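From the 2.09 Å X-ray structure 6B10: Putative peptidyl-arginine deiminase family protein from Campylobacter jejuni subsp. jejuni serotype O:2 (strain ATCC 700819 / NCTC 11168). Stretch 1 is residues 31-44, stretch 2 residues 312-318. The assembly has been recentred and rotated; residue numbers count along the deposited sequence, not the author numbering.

Stretch 1 31-44: SDWNPYLEEILQSY
Stretch 2 (312-318) RVFLRQN

At the apolar centre of the contact, Ile40 (chi1 t, chi2 p) leaves its backbone sideways to the partner segment, but its end comes nearer. Its CD1 lies 3.9 Å from the centroid of the Phe314 ring, only 10° off the ring normal, a CH-pi contact over the face. Ile40 CD1 also packs 3.8 Å from Val313 CG1. Phe314 starts from a CA-to-CB bond directed away from the helix; with chi1 at -71° and chi2 at 88°, the ring nevertheless swings back into contact. One helical turn on, Tyr44 (chi1 -95°, chi2 80°) meets this ring obliquely, with Tyr44 CE1 3.6 Å from Phe314 CE2, centroids 5.3 Å apart and planes at 31°. Ser43 adds its CB 3.6 Å from Phe314 CE1.

These residues belong to two segments of one chain that bury 571 Å² between them, both sides summed; no two touching residues are closer than 270 positions in sequence. Residues 37-44 form a regular helix that continues beyond the stretch. In the partner segment, residues 312-316 have helical phi/psi values, with phi near -60° and psi between about -20° and -45°, and Asn318 reaches 63°/39°. The register is set by Ile40 against Val313 (CA to CA 5.8 Å) and Trp33 against Gln317 (CA to CA 7.9 Å), so that the two segments run in opposing order along the contact.

Val313 (chi1 t) points toward the helix. Its CG1 approaches Glu39 CB at 4.0 Å and its CG2 approaches Ser43 OG at 3.6 Å; Glu39 is not modelled beyond CB. Ser43 (chi1 m) also marks the start of the polar margin here, since a water hydrogen-bonds to its OG at 2.9 Å and accepts from Val313 N at 3.0 Å, thereby linking helix and partner backbone.

Toward the helix start, the Trp33 ring (chi1 -69°, chi2 100°) receives Gln317 CG over one face, 3.6 Å from the centroid of its six-membered ring and 10° off the normal. The ring edge faces backbone carbonyls: Trp33 CZ3 is 3.8 Å from Val313 O and Trp33 CH2 is 3.8 Å from Phe314 O. Val313 O accepts from Arg316 N at 3.1 Å, and Phe314 O from Gln317 N at 3.2 Å.

Tyr36, the N-cap residue (phi/psi -122°/51°, chi1 32° between wells, chi2 85°), has its CA-to-CB bond directed toward the partner segment. Arg316, extended beyond chi1 m, lays CD over the Tyr36 ring, 3.8 Å from the centroid and 6° off the normal. Arg316 CZ lies 4.9 Å from the Tyr36 centroid, 24° off the normal, so aliphatic packing and a cation-pi interaction share the aromatic surface.

At the polar edge, Gln317 (chi1 and chi2 m, chi3 -30°) turns its amide so that NE2 donates to Tyr36 OH at 2.9 Å, with an N-H...O angle of 135°. Gln317 NE2 also lies 2.8 Å from Asp32 O, but the angle is too poor for a hydrogen bond.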

# COMPACT_ATOMS: atom_id res chain seq x y z
N SER A 31 20.66 1.16 -6.45
CA SER A 31 19.44 0.90 -7.21
C SER A 31 19.25 1.95 -8.32
O SER A 31 20.21 2.65 -8.68
CB SER A 31 18.24 0.89 -6.25
OG SER A 31 18.12 2.13 -5.58
N ASP A 32 18.04 2.08 -8.86
CA ASP A 32 17.78 2.98 -9.99
C ASP A 32 17.25 4.36 -9.56
O ASP A 32 16.42 4.95 -10.24
CB ASP A 32 16.79 2.32 -10.96
CG ASP A 32 17.28 0.98 -11.47
OD1 ASP A 32 18.46 0.88 -11.88
OD2 ASP A 32 16.48 0.02 -11.49
N TRP A 33 17.76 4.86 -8.43
CA TRP A 33 17.43 6.21 -7.95
C TRP A 33 18.63 7.15 -8.07
O TRP A 33 18.58 8.29 -7.58
CB TRP A 33 16.98 6.15 -6.48
CG TRP A 33 15.64 5.48 -6.25
CD1 TRP A 33 15.43 4.20 -5.84
CD2 TRP A 33 14.35 6.08 -6.41
NE1 TRP A 33 14.08 3.96 -5.73
CE2 TRP A 33 13.40 5.09 -6.07
CE3 TRP A 33 13.90 7.34 -6.80
CZ2 TRP A 33 12.02 5.33 -6.12
CZ3 TRP A 33 12.53 7.58 -6.84
CH2 TRP A 33 11.61 6.58 -6.50
N ASN A 34 19.70 6.69 -8.72
CA ASN A 34 20.99 7.40 -8.75
C ASN A 34 20.94 8.85 -9.24
O ASN A 34 21.44 9.75 -8.55
CB ASN A 34 22.02 6.62 -9.59
CG ASN A 34 22.51 5.37 -8.89
OD1 ASN A 34 23.15 5.44 -7.85
ND2 ASN A 34 22.23 4.21 -9.48
N PRO A 35 20.33 9.09 -10.42
CA PRO A 35 20.33 10.44 -10.99
C PRO A 35 19.71 11.51 -10.08
O PRO A 35 20.21 12.64 -10.02
CB PRO A 35 19.51 10.29 -12.27
CG PRO A 35 19.52 8.83 -12.58
CD PRO A 35 19.57 8.15 -11.25
N TYR A 36 18.63 11.15 -9.38
CA TYR A 36 17.92 12.07 -8.50
C TYR A 36 17.88 11.50 -7.07
O TYR A 36 16.84 11.42 -6.43
CB TYR A 36 16.50 12.34 -9.04
CG TYR A 36 15.89 11.18 -9.79
CD1 TYR A 36 15.22 10.16 -9.12
CD2 TYR A 36 16.00 11.09 -11.18
CE1 TYR A 36 14.67 9.10 -9.81
CE2 TYR A 36 15.44 10.03 -11.87
CZ TYR A 36 14.78 9.04 -11.19
OH TYR A 36 14.23 7.98 -11.87
N LEU A 37 19.07 11.13 -6.59
CA LEU A 37 19.23 10.51 -5.28
C LEU A 37 18.80 11.48 -4.17
O LEU A 37 17.95 11.15 -3.35
CB LEU A 37 20.69 10.07 -5.09
CG LEU A 37 21.10 9.07 -4.00
CD1 LEU A 37 21.36 9.76 -2.67
CD2 LEU A 37 20.10 7.93 -3.85
N GLU A 38 19.38 12.67 -4.16
CA GLU A 38 19.04 13.68 -3.15
C GLU A 38 17.57 14.11 -3.27
O GLU A 38 16.95 14.48 -2.27
CB GLU A 38 19.94 14.91 -3.26
CG GLU A 38 21.37 14.69 -2.79
CD GLU A 38 22.31 14.23 -3.89
OE1 GLU A 38 23.17 13.36 -3.61
OE2 GLU A 38 22.21 14.74 -5.03
N GLU A 39 17.04 14.07 -4.49
CA GLU A 39 15.65 14.41 -4.75
C GLU A 39 14.70 13.49 -3.98
O GLU A 39 13.92 13.96 -3.15
CB GLU A 39 15.35 14.34 -6.25
N ILE A 40 14.78 12.19 -4.24
CA ILE A 40 13.90 11.22 -3.58
C ILE A 40 14.15 11.14 -2.07
O ILE A 40 13.20 11.05 -1.29
CB ILE A 40 13.98 9.82 -4.24
CG1 ILE A 40 12.87 8.89 -3.72
CG2 ILE A 40 15.34 9.17 -4.02
CD1 ILE A 40 11.47 9.31 -4.12
N LEU A 41 15.41 11.20 -1.66
CA LEU A 41 15.75 11.19 -0.24
C LEU A 41 15.11 12.36 0.50
O LEU A 41 14.68 12.21 1.64
CB LEU A 41 17.27 11.16 -0.01
CG LEU A 41 17.96 9.80 0.14
CD1 LEU A 41 17.27 8.93 1.19
CD2 LEU A 41 18.04 9.04 -1.17
N GLN A 42 15.04 13.51 -0.15
CA GLN A 42 14.38 14.67 0.44
C GLN A 42 12.87 14.43 0.59
O GLN A 42 12.27 14.81 1.60
CB GLN A 42 14.65 15.93 -0.38
CG GLN A 42 14.03 17.18 0.20
CD GLN A 42 14.32 17.33 1.68
OE1 GLN A 42 15.49 17.32 2.09
NE2 GLN A 42 13.28 17.44 2.50
N SER A 43 12.28 13.80 -0.42
CA SER A 43 10.88 13.38 -0.35
C SER A 43 10.65 12.41 0.82
O SER A 43 9.73 12.60 1.62
CB SER A 43 10.46 12.71 -1.66
OG SER A 43 10.71 13.56 -2.76
N TYR A 44 11.50 11.39 0.91
CA TYR A 44 11.47 10.43 2.02
C TYR A 44 11.55 11.11 3.37
O TYR A 44 10.76 10.81 4.27
CB TYR A 44 12.61 9.42 1.92
CG TYR A 44 12.21 8.13 1.25
CD1 TYR A 44 12.14 8.05 -0.13
CD2 TYR A 44 11.90 7.01 2.00
CE1 TYR A 44 11.77 6.88 -0.75
CE2 TYR A 44 11.53 5.83 1.38
CZ TYR A 44 11.47 5.77 0.01
OH TYR A 44 11.10 4.60 -0.62
N ARG A 312 5.64 13.62 -6.18
CA ARG A 312 6.05 13.68 -7.59
C ARG A 312 7.31 12.88 -7.92
O ARG A 312 7.36 12.19 -8.93
CB ARG A 312 6.26 15.14 -8.02
CG ARG A 312 4.97 15.93 -8.10
CD ARG A 312 5.25 17.37 -8.45
NE ARG A 312 6.04 18.01 -7.40
CZ ARG A 312 6.69 19.16 -7.54
NH1 ARG A 312 6.65 19.82 -8.69
NH2 ARG A 312 7.38 19.65 -6.52
N VAL A 313 8.31 12.97 -7.05
CA VAL A 313 9.59 12.32 -7.30
C VAL A 313 9.43 10.80 -7.29
O VAL A 313 10.02 10.10 -8.12
CB VAL A 313 10.67 12.76 -6.29
CG1 VAL A 313 12.02 12.15 -6.64
CG2 VAL A 313 10.78 14.28 -6.28
N PHE A 314 8.61 10.30 -6.36
CA PHE A 314 8.29 8.87 -6.27
C PHE A 314 7.83 8.30 -7.62
O PHE A 314 8.19 7.17 -7.98
CB PHE A 314 7.19 8.61 -5.23
CG PHE A 314 7.62 8.78 -3.81
CD1 PHE A 314 7.54 10.02 -3.18
CD2 PHE A 314 8.05 7.69 -3.06
CE1 PHE A 314 7.91 10.18 -1.86
CE2 PHE A 314 8.42 7.84 -1.74
CZ PHE A 314 8.36 9.08 -1.14
N LEU A 315 7.02 9.07 -8.35
CA LEU A 315 6.44 8.60 -9.61
C LEU A 315 7.46 8.29 -10.71
O LEU A 315 7.15 7.55 -11.66
CB LEU A 315 5.44 9.62 -10.16
CG LEU A 315 4.23 10.06 -9.33
CD1 LEU A 315 3.46 11.10 -10.12
CD2 LEU A 315 3.33 8.89 -8.96
N ARG A 316 8.67 8.84 -10.60
CA ARG A 316 9.73 8.56 -11.58
C ARG A 316 10.05 7.05 -11.67
O ARG A 316 10.39 6.55 -12.74
CB ARG A 316 10.99 9.38 -11.28
CG ARG A 316 10.79 10.87 -11.51
CD ARG A 316 11.98 11.71 -11.06
NE ARG A 316 11.61 13.12 -10.87
CZ ARG A 316 12.43 14.07 -10.43
NH1 ARG A 316 13.70 13.81 -10.13
NH2 ARG A 316 11.98 15.31 -10.30
N GLN A 317 9.90 6.33 -10.55
CA GLN A 317 10.04 4.87 -10.55
C GLN A 317 8.70 4.13 -10.43
O GLN A 317 8.65 3.02 -9.90
CB GLN A 317 11.00 4.44 -9.44
CG GLN A 317 12.44 4.88 -9.68
CD GLN A 317 13.03 4.32 -10.96
OE1 GLN A 317 12.67 3.23 -11.41
NE2 GLN A 317 13.94 5.08 -11.57
N ASN A 318 7.63 4.75 -10.93
CA ASN A 318 6.32 4.11 -11.09
C ASN A 318 5.63 3.65 -9.80
O ASN A 318 4.99 2.61 -9.77
CB ASN A 318 6.40 2.96 -12.09
CG ASN A 318 7.09 3.36 -13.38
OD1 ASN A 318 8.10 2.77 -13.77
ND2 ASN A 318 6.56 4.38 -14.05
O HOH W 1 8.10 13.65 -4.12